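Local coordinates for protein lectin CEL-I, N-acetyl-D-galactosamine-specific C-type (Cucumaria echinata, PDB 4WQQ) that binds alpha-D-mannopyranose through calcium as an engineered mutant of a C-type lectin that natively recognises galactose and N-acetylgalactosamine, at residues A[28-32]-A[133-137]; A[45-50]-A[87-92]; A[72-78]-A[110-115]. The protein carries 3 engineered substitutions. All coordinates share one frame; numbering follows the deposited sequence.

Interaction 1: residues A[28-32]-A[133-137]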
loop_
_atom_site.group_PDB
_atom_site.type_symbol
_atom_site.label_atom_id
_atom_site.label_comp_id
_atom_site.label_asym_id
_atom_site.label_seq_id
_atom_site.Cartn_x
_atom_site.Cartn_y
_atom_site.Cartn_z
ATOM N N ALA A 28 5.303 8.776 19.546
ATOM C CA ALA A 28 4.583 8.929 18.285
ATOM C C ALA A 28 5.432 8.386 17.076
ATOM O O ALA A 28 4.904 7.758 16.169
ATOM C CB ALA A 28 4.185 10.363 18.110
ATOM N N HIS A 29 6.711 8.711 17.051
ATOM C CA HIS A 29 7.617 8.306 16.017
ATOM C C HIS A 29 7.640 6.777 15.954
ATOM O O HIS A 29 7.457 6.179 14.881
ATOM C CB HIS A 29 8.993 8.878 16.304
ATOM C CG HIS A 29 9.997 8.571 15.245
ATOM N ND1 HIS A 29 11.338 8.727 15.434
ATOM C CD2 HIS A 29 9.836 8.268 13.939
ATOM C CE1 HIS A 29 11.979 8.400 14.314
ATOM N NE2 HIS A 29 11.088 8.104 13.395
ATOM N N HIS A 30 7.879 6.166 17.128
ATOM C CA HIS A 30 7.799 4.709 17.284
ATOM C C HIS A 30 6.494 4.111 16.768
ATOM O O HIS A 30 6.528 3.148 16.005
ATOM C CB HIS A 30 8.033 4.343 18.771
ATOM C CG HIS A 30 7.720 2.916 19.101
ATOM N ND1 HIS A 30 8.633 1.890 18.928
ATOM C CD2 HIS A 30 6.587 2.343 19.557
ATOM C CE1 HIS A 30 8.072 0.741 19.283
ATOM N NE2 HIS A 30 6.832 0.988 19.646
ATOM N N GLU A 31 5.341 4.656 17.166
ATOM C CA GLU A 31 4.080 4.121 16.784
ATOM C C GLU A 31 3.908 4.208 15.278
ATOM O O GLU A 31 3.514 3.240 14.639
ATOM C CB GLU A 31 2.936 4.902 17.450
ATOM C CG GLU A 31 2.717 4.522 18.904
ATOM C CD GLU A 31 2.311 3.075 19.076
ATOM O OE1 GLU A 31 2.739 2.487 20.084
ATOM O OE2 GLU A 31 1.581 2.534 18.223
ATOM N N CYS A 32 4.215 5.349 14.678
ATOM C CA CYS A 32 4.103 5.420 13.205
ATOM C C CYS A 32 4.962 4.408 12.453
ATOM O O CYS A 32 4.520 3.767 11.528
ATOM C CB CYS A 32 4.432 6.836 12.616
ATOM S SG CYS A 32 3.197 8.098 13.033
ATOM N N LYS A 133 -0.950 15.138 19.826
ATOM C CA LYS A 133 -1.573 14.129 18.968
ATOM C C LYS A 133 -0.557 13.797 17.858
ATOM O O LYS A 133 0.486 14.447 17.819
ATOM C CB LYS A 133 -2.898 14.613 18.416
ATOM C CG LYS A 133 -3.813 15.176 19.474
ATOM C CD LYS A 133 -4.233 14.171 20.527
ATOM C CE LYS A 133 -5.145 14.865 21.603
ATOM N NZ LYS A 133 -6.415 15.358 20.995
ATOM N N TYR A 134 -0.817 12.819 16.997
ATOM C CA TYR A 134 0.143 12.564 15.922
ATOM C C TYR A 134 -0.518 12.051 14.658
ATOM O O TYR A 134 -1.612 11.579 14.661
ATOM C CB TYR A 134 1.300 11.677 16.393
ATOM C CG TYR A 134 0.904 10.280 16.780
ATOM C CD1 TYR A 134 0.404 9.999 18.029
ATOM C CD2 TYR A 134 1.110 9.195 15.881
ATOM C CE1 TYR A 134 0.099 8.708 18.366
ATOM C CE2 TYR A 134 0.793 7.923 16.202
ATOM C CZ TYR A 134 0.276 7.658 17.437
ATOM O OH TYR A 134 -0.060 6.359 17.839
ATOM N N MET A 135 0.217 12.207 13.590
ATOM C CA MET A 135 -0.232 11.786 12.282
ATOM C C MET A 135 0.892 10.978 11.601
ATOM O O MET A 135 2.054 11.422 11.545
ATOM C CB MET A 135 -0.425 13.061 11.496
ATOM C CG MET A 135 -0.706 12.943 10.034
ATOM S SD MET A 135 -2.439 12.863 9.677
ATOM C CE MET A 135 -3.259 14.327 10.453
ATOM N N CYS A 136 0.513 9.867 11.004
ATOM C CA CYS A 136 1.444 9.075 10.235
ATOM C C CYS A 136 1.189 9.193 8.737
ATOM O O CYS A 136 0.097 9.607 8.314
ATOM C CB CYS A 136 1.355 7.609 10.617
ATOM S SG CYS A 136 1.425 7.306 12.419
ATOM N N LYS A 137 2.192 8.833 7.974
ATOM C CA LYS A 137 2.152 8.971 6.498
ATOM C C LYS A 137 2.830 7.747 5.980
ATOM O O LYS A 137 3.882 7.378 6.482
ATOM C CB LYS A 137 2.908 10.231 6.112
ATOM C CG LYS A 137 3.155 10.526 4.664
ATOM C CD LYS A 137 3.828 11.926 4.519
ATOM C CE LYS A 137 4.410 12.091 3.124
ATOM N NZ LYS A 137 4.967 13.436 2.851
HETATM O O HOH W 1 -0.633 3.828 16.676
#

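Interaction 2: residues A[45-50]-A[87-92]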
loop_
_atom_site.group_PDB
_atom_site.type_symbol
_atom_site.label_atom_id
_atom_site.label_comp_id
_atom_site.label_asym_id
_atom_site.label_seq_id
_atom_site.Cartn_x
_atom_site.Cartn_y
_atom_site.Cartn_z
ATOM N N ASP A 45 5.756 6.526 8.794
ATOM C CA ASP A 45 6.588 7.431 9.604
ATOM C C ASP A 45 5.736 8.611 10.023
ATOM O O ASP A 45 4.542 8.761 9.588
ATOM C CB ASP A 45 7.802 7.825 8.790
ATOM C CG ASP A 45 9.019 8.114 9.614
ATOM O OD1 ASP A 45 8.886 8.705 10.734
ATOM O OD2 ASP A 45 10.144 7.887 9.105
ATOM N N LEU A 46 6.222 9.411 10.926
ATOM C CA LEU A 46 5.569 10.689 11.183
ATOM C C LEU A 46 5.461 11.497 9.871
ATOM O O LEU A 46 6.319 11.414 9.039
ATOM C CB LEU A 46 6.357 11.490 12.224
ATOM C CG LEU A 46 6.084 11.054 13.679
ATOM C CD1 LEU A 46 7.130 11.604 14.611
ATOM C CD2 LEU A 46 4.682 11.386 14.176
ATOM N N VAL A 47 4.397 12.259 9.728
ATOM C CA VAL A 47 4.130 13.031 8.496
ATOM C C VAL A 47 5.268 14.021 8.255
ATOM O O VAL A 47 5.772 14.709 9.173
ATOM C CB VAL A 47 2.720 13.680 8.614
ATOM C CG1 VAL A 47 2.696 14.693 9.745
ATOM C CG2 VAL A 47 2.297 14.303 7.310
ATOM N N SER A 48 5.693 14.093 6.996
ATOM C CA SER A 48 6.534 15.177 6.497
ATOM C C SER A 48 5.685 16.041 5.587
ATOM O O SER A 48 4.743 15.524 5.020
ATOM C CB SER A 48 7.726 14.620 5.778
ATOM O OG SER A 48 7.346 13.832 4.656
ATOM N N VAL A 49 6.045 17.321 5.425
ATOM C CA VAL A 49 5.140 18.343 4.759
ATOM C C VAL A 49 5.973 19.047 3.695
ATOM O O VAL A 49 7.016 19.621 3.996
ATOM C CB VAL A 49 4.541 19.323 5.770
ATOM C CG1 VAL A 49 3.526 20.270 5.098
ATOM C CG2 VAL A 49 3.796 18.534 6.846
ATOM N N HIS A 50 5.514 18.924 2.456
ATOM C CA HIS A 50 6.323 19.471 1.342
ATOM C C HIS A 50 5.690 20.548 0.492
ATOM O O HIS A 50 6.326 20.929 -0.487
ATOM C CB HIS A 50 6.860 18.340 0.495
ATOM C CG HIS A 50 7.768 17.459 1.261
ATOM N ND1 HIS A 50 9.082 17.762 1.508
ATOM C CD2 HIS A 50 7.520 16.283 1.900
ATOM C CE1 HIS A 50 9.618 16.793 2.234
ATOM N NE2 HIS A 50 8.683 15.893 2.502
ATOM N N TRP A 87 13.613 15.824 8.402
ATOM C CA TRP A 87 12.492 14.871 8.496
ATOM C C TRP A 87 12.947 13.470 8.834
ATOM O O TRP A 87 13.934 12.995 8.235
ATOM C CB TRP A 87 11.743 14.826 7.181
ATOM C CG TRP A 87 11.023 16.104 6.767
ATOM C CD1 TRP A 87 11.315 16.866 5.631
ATOM C CD2 TRP A 87 9.943 16.753 7.402
ATOM N NE1 TRP A 87 10.492 17.916 5.567
ATOM C CE2 TRP A 87 9.626 17.897 6.631
ATOM C CE3 TRP A 87 9.197 16.510 8.560
ATOM C CZ2 TRP A 87 8.600 18.788 6.976
ATOM C CZ3 TRP A 87 8.147 17.415 8.884
ATOM C CH2 TRP A 87 7.845 18.489 8.105
ATOM N N THR A 88 12.213 12.791 9.698
ATOM C CA THR A 88 12.533 11.422 10.053
ATOM C C THR A 88 12.502 10.467 8.861
ATOM O O THR A 88 13.233 9.480 8.889
ATOM C CB THR A 88 11.605 10.865 11.123
ATOM O OG1 THR A 88 10.238 10.969 10.697
ATOM C CG2 THR A 88 11.797 11.596 12.461
ATOM N N ASP A 89 11.716 10.805 7.820
ATOM C CA ASP A 89 11.523 9.936 6.639
ATOM C C ASP A 89 12.590 10.091 5.593
ATOM O O ASP A 89 12.601 9.367 4.587
ATOM C CB ASP A 89 10.117 10.063 6.029
ATOM C CG ASP A 89 9.828 11.377 5.353
ATOM O OD1 ASP A 89 10.748 12.244 5.262
ATOM O OD2 ASP A 89 8.632 11.591 5.041
ATOM N N GLY A 90 13.533 10.962 5.875
ATOM C CA GLY A 90 14.687 11.148 5.015
ATOM C C GLY A 90 14.430 12.070 3.867
ATOM O O GLY A 90 15.321 12.315 3.063
ATOM N N SER A 91 13.210 12.517 3.718
ATOM C CA SER A 91 12.902 13.498 2.698
ATOM C C SER A 91 13.561 14.836 3.074
ATOM O O SER A 91 13.810 15.104 4.248
ATOM C CB SER A 91 11.412 13.647 2.488
ATOM O OG SER A 91 10.720 14.239 3.639
ATOM N N LYS A 92 13.868 15.690 2.067
ATOM C CA LYS A 92 14.540 16.980 2.335
ATOM C C LYS A 92 13.615 18.027 2.830
ATOM O O LYS A 92 12.449 18.046 2.412
ATOM C CB LYS A 92 15.265 17.503 1.060
ATOM C CG LYS A 92 16.572 16.772 0.808
ATOM C CD LYS A 92 17.324 17.357 -0.400
ATOM C CE LYS A 92 17.793 18.804 -0.199
ATOM N NZ LYS A 92 18.658 19.301 -1.347
HETATM O O HOH W 2 6.570 10.394 6.361
HETATM O O HOH W 3 9.030 12.420 8.608
HETATM O O HOH W 4 9.738 20.400 3.929
HETATM O O HOH W 5 10.679 19.254 0.086
#

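Interaction 3: residues A[72-78]-A[110-115]. With CA (calcium ion), chain E; CA (calcium ion), chain F; CA (calcium ion), chain G; MAN (alpha-D-mannopyranose), chain H.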
loop_
_atom_site.group_PDB
_atom_site.type_symbol
_atom_site.label_atom_id
_atom_site.label_comp_id
_atom_site.label_asym_id
_atom_site.label_seq_id
_atom_site.Cartn_x
_atom_site.Cartn_y
_atom_site.Cartn_z
ATOM N N LEU A 72 -0.061 18.883 17.127
ATOM C CA LEU A 72 0.081 17.689 16.294
ATOM C C LEU A 72 1.546 17.453 15.983
ATOM O O LEU A 72 2.175 18.199 15.231
ATOM C CB LEU A 72 -0.726 17.829 15.019
ATOM C CG LEU A 72 -0.715 16.620 14.036
ATOM C CD1 LEU A 72 -1.625 15.508 14.486
ATOM C CD2 LEU A 72 -1.052 16.996 12.634
ATOM N N TRP A 73 2.123 16.373 16.519
ATOM C CA TRP A 73 3.487 15.981 16.069
ATOM C C TRP A 73 3.613 15.708 14.607
ATOM O O TRP A 73 2.765 15.009 14.004
ATOM C CB TRP A 73 3.947 14.724 16.787
ATOM C CG TRP A 73 4.114 14.860 18.307
ATOM C CD1 TRP A 73 3.585 14.050 19.240
ATOM C CD2 TRP A 73 4.943 15.799 19.026
ATOM N NE1 TRP A 73 3.969 14.426 20.492
ATOM C CE2 TRP A 73 4.796 15.495 20.410
ATOM C CE3 TRP A 73 5.787 16.881 18.643
ATOM C CZ2 TRP A 73 5.474 16.232 21.427
ATOM C CZ3 TRP A 73 6.441 17.595 19.627
ATOM C CH2 TRP A 73 6.264 17.252 21.041
ATOM N N ILE A 74 4.696 16.226 14.059
ATOM C CA ILE A 74 5.154 15.895 12.716
ATOM C C ILE A 74 6.578 15.381 12.782
ATOM O O ILE A 74 7.283 15.526 13.814
ATOM C CB ILE A 74 4.986 17.086 11.723
ATOM C CG1 ILE A 74 5.900 18.253 12.173
ATOM C CG2 ILE A 74 3.543 17.527 11.704
ATOM C CD1 ILE A 74 5.781 19.558 11.374
ATOM N N GLY A 75 7.072 14.846 11.669
ATOM C CA GLY A 75 8.353 14.174 11.671
ATOM C C GLY A 75 9.603 15.043 11.624
ATOM O O GLY A 75 10.632 14.589 11.182
ATOM N N LEU A 76 9.525 16.237 12.183
ATOM C CA LEU A 76 10.582 17.254 12.041
ATOM C C LEU A 76 11.332 17.354 13.347
ATOM O O LEU A 76 10.724 17.449 14.421
ATOM C CB LEU A 76 9.966 18.635 11.693
ATOM C CG LEU A 76 10.904 19.740 11.196
ATOM C CD1 LEU A 76 11.364 19.480 9.807
ATOM C CD2 LEU A 76 10.226 21.080 11.263
ATOM N N TYR A 77 12.661 17.250 13.265
ATOM C CA TYR A 77 13.436 17.364 14.511
ATOM C C TYR A 77 14.853 17.852 14.294
ATOM O O TYR A 77 15.431 17.696 13.185
ATOM C CB TYR A 77 13.386 16.011 15.254
ATOM C CG TYR A 77 14.218 14.822 14.743
ATOM C CD1 TYR A 77 14.235 14.409 13.438
ATOM C CD2 TYR A 77 14.975 14.071 15.656
ATOM C CE1 TYR A 77 15.010 13.313 13.015
ATOM C CE2 TYR A 77 15.713 12.955 15.247
ATOM C CZ TYR A 77 15.723 12.584 13.935
ATOM O OH TYR A 77 16.453 11.529 13.535
ATOM N N ASP A 78 15.462 18.420 15.364
ATOM C CA ASP A 78 16.855 18.876 15.261
ATOM C C ASP A 78 17.759 18.367 16.390
ATOM O O ASP A 78 18.665 19.067 16.859
ATOM C CB ASP A 78 16.904 20.401 15.156
ATOM C CG ASP A 78 16.623 21.129 16.500
ATOM O OD1 ASP A 78 15.884 20.639 17.343
ATOM O OD2 ASP A 78 17.114 22.237 16.697
ATOM N N GLU A 110 14.228 22.276 22.955
ATOM C CA GLU A 110 13.107 21.980 22.097
ATOM C C GLU A 110 13.641 21.515 20.775
ATOM O O GLU A 110 14.108 22.323 19.928
ATOM C CB GLU A 110 12.156 23.178 21.952
ATOM C CG GLU A 110 11.448 23.592 23.234
ATOM C CD GLU A 110 10.318 24.575 22.972
ATOM O OE1 GLU A 110 10.530 25.500 22.124
ATOM O OE2 GLU A 110 9.233 24.478 23.623
ATOM N N ASP A 111 13.500 20.210 20.550
ATOM C CA ASP A 111 14.009 19.609 19.357
ATOM C C ASP A 111 12.954 18.957 18.412
ATOM O O ASP A 111 13.310 18.292 17.469
ATOM C CB ASP A 111 15.130 18.616 19.688
ATOM C CG ASP A 111 16.436 19.289 20.250
ATOM O OD1 ASP A 111 16.577 20.563 20.305
ATOM O OD2 ASP A 111 17.339 18.500 20.631
ATOM N N TYR A 112 11.677 19.125 18.685
ATOM C CA TYR A 112 10.625 18.282 18.084
ATOM C C TYR A 112 9.524 19.141 17.508
ATOM O O TYR A 112 8.908 19.945 18.220
ATOM C CB TYR A 112 10.104 17.199 19.091
ATOM C CG TYR A 112 11.251 16.425 19.593
ATOM C CD1 TYR A 112 11.878 15.482 18.761
ATOM C CD2 TYR A 112 11.858 16.766 20.816
ATOM C CE1 TYR A 112 13.020 14.835 19.153
ATOM C CE2 TYR A 112 13.019 16.108 21.210
ATOM C CZ TYR A 112 13.574 15.140 20.396
ATOM O OH TYR A 112 14.755 14.504 20.818
ATOM N N GLY A 113 9.269 18.977 16.220
ATOM C CA GLY A 113 8.309 19.797 15.497
ATOM C C GLY A 113 6.850 19.357 15.599
ATOM O O GLY A 113 6.569 18.178 15.768
ATOM N N GLN A 114 5.919 20.317 15.583
ATOM C CA GLN A 114 4.512 20.044 15.714
ATOM C C GLN A 114 3.705 21.188 15.047
ATOM O O GLN A 114 4.168 22.330 15.015
ATOM C CB GLN A 114 4.104 19.905 17.217
ATOM C CG GLN A 114 4.403 21.149 18.048
ATOM C CD GLN A 114 4.139 21.063 19.541
ATOM O OE1 GLN A 114 4.152 22.103 20.156
ATOM N NE2 GLN A 114 3.982 19.879 20.139
ATOM N N PHE A 115 2.528 20.879 14.541
ATOM C CA PHE A 115 1.535 21.938 14.209
ATOM C C PHE A 115 0.894 22.503 15.478
ATOM O O PHE A 115 0.497 21.772 16.402
ATOM C CB PHE A 115 0.364 21.355 13.391
ATOM C CG PHE A 115 0.668 20.955 11.962
ATOM C CD1 PHE A 115 1.932 20.904 11.422
ATOM C CD2 PHE A 115 -0.390 20.607 11.151
ATOM C CE1 PHE A 115 2.136 20.502 10.127
ATOM C CE2 PHE A 115 -0.203 20.272 9.831
ATOM C CZ PHE A 115 1.047 20.203 9.313
HETATM CA CA CA E . 16.250 22.533 18.981
HETATM CA CA CA F . 9.047 26.530 20.506
HETATM CA CA CA G . 18.879 20.401 21.017
HETATM C C1 MAN H . 5.208 28.804 24.234
HETATM C C2 MAN H . 6.177 29.198 23.159
HETATM C C3 MAN H . 6.620 28.020 22.303
HETATM C C4 MAN H . 6.986 26.861 23.217
HETATM C C5 MAN H . 5.711 26.479 24.004
HETATM C C6 MAN H . 5.806 25.279 24.915
HETATM O O1 MAN H . 4.012 28.612 23.528
HETATM O O2 MAN H . 7.288 29.663 23.879
HETATM O O3 MAN H . 7.769 28.443 21.575
HETATM O O4 MAN H . 7.449 25.823 22.376
HETATM O O5 MAN H . 5.527 27.601 24.948
HETATM O O6 MAN H . 6.972 25.634 25.631
HETATM O O HOH W 6 20.011 19.495 19.245
HETATM O O HOH W 7 14.969 24.275 18.063
HETATM O O HOH W 8 18.127 22.272 22.428
#

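Interaction 1: residues A[28-32]-A[133-137]
The disulfide between C32 and C136 is the bridge that, in C-type lectin domains, joins the first helix to the last long strand; here it welds helix 25-34 to strand 132-140. The two SG atoms lie 2.0 Å apart, and the torsion about their bond, -81°, is close to the value that an unstrained cystine adopts. Helix and strand run in roughly the same sense, their local axes inclined by 34° and 8.7 Å apart at closest approach.

One helical turn before C32, A28 rests on the aromatic ring of Y134. Its CB sits over a face of the ring, 3.5 Å from Y134 CG, a CH-pi contact set well off the ring centre, over its CG end. A first torsion of 65° holds CG of Y134 between its own backbone N and carbonyl carbon, which places the ring so that A28 CB covers a face while C32 SG meets the edge. That sulfur-aromatic contact, 3.7 Å from C32 SG to Y134 CD2, ties the cystine to the tyrosine. Farther out, CB of E31 approaches the phenol oxygen obliquely, 3.4 Å from Y134 OH.

The E31 chain bends at chi2 and its end leads away from the strand, and a water spans the distance from its carboxylate to the phenol. This water donates to E31 OE2 over 3.0 Å and hydrogen-bonds Y134 OH at 2.8 Å. F19 of strand 14-23 packs its ring nearly parallel to that of Y134, while M135 turns from the helix toward V58, Y61 and W62 of helix 52-65.

Because the cystine sets the spacing of helix and strand covalently, the ring contacts and the water bridge probably need do little more than settle how the two elements are oriented about it.

Interaction 2: residues A[45-50]-A[87-92]
The W87 indole has one face roofed by S48 and V49 N, while water 4 and S91 O lie in plane at its edge. S48 CA stands 3.6 Å from the centroid of the six-membered ring, almost on its normal, a CH-pi contact; V49 N lies 3.3 Å from W87 CZ2. Water 4 accepts from W87 NE1 and donates to V49 O. The imidazole of H50 meets the indole obliquely, their planes 57° apart, and has S91 OG and K92 O at its own edge.

In the ring plane, H50 NE2 donates to S91 OG over 2.9 Å, and S91 OG donates in turn to D89 OD1. This belongs to the loop that follows strand 86-87: a type I turn from W87 to G90, overlapped by an Asx turn in which S91 N also donates to D89 OD1. With S48 OG and D89 CG each between backbone N and carbonyl carbon (chi1 61° and 69°), S48 OG meets the syn lone pair of D89 OD2 at 2.6 Å. K137 NZ hydrogen-bonds the same hydroxyl. At the strand end, T88 OG1 donates to D45 OD1 at 2.6 Å from above the carboxylate plane, while D45 OD2 forms a salt bridge with R43 NH1. Water 3 donates to L46 O and T88 OG1.

Interaction 3: residues A[72-78]-A[110-115]
L72 and F115 satisfy each other twice as an antiparallel hydrogen-bonded pair: L72 N donates to F115 O at 3.0 Å, and F115 N to L72 O at 2.8 Å. I74 N reaches G113 O almost straight, at 174°, although from above the carbonyl plane. Between W73 and Y77, where the chain turns a corner at G75, a beta bulge shifts the register by two; G113 N donates to L76 O and D78 N to D111 O.

Past the strands the acceptors turn to calcium. A chi1 of 75° brings D78 OD1 and OD2 to one ion, each at 2.5 Å, its carboxylate nearly perpendicular to that of D111. E110 O, D111 OD1, a water, E82 and N105 complete the shell; D111 OD1 bridges to a second calcium, and D78 OD2 also receives G83 N. E110 OE1, also held by H106, probably the third engineered residue, binds the sugar-site calcium with engineered E102 and N104, N124 and D125. Mannose O3 and O4 coordinate it too, as in EPN-type mannose-binding lectins, and O6 donates to E110 OE2.

Q114 NE2 lies over the W73 indole; N126 is Q114's polar partner, T23 that of W73. Strand 132-140 flanks 71-77, strand 123-126 flanks 112-116, and helix 52-65 covers L72 and F115.

In the fold
Interactions 1 and 3 are buried, whereas interaction 2 is only partly so and reaches the surface through H50 and K92. All three meet on one sheet. Strand 132-140 carries half of interaction 1 and lies beside both strand 42-46 of interaction 2 and strand 71-77 of interaction 3; K137 N to D45 O and W73 N to K133 O are probable backbone hydrogen bonds joining them. G75, at the bulge of interaction 3, probably pairs with V47 and T88 of interaction 2. Chemistry follows place: a covalent bridge between helix and sheet, side-chain and water networks between a strand end and loops, and backbone pairing that runs out into calcium and sugar.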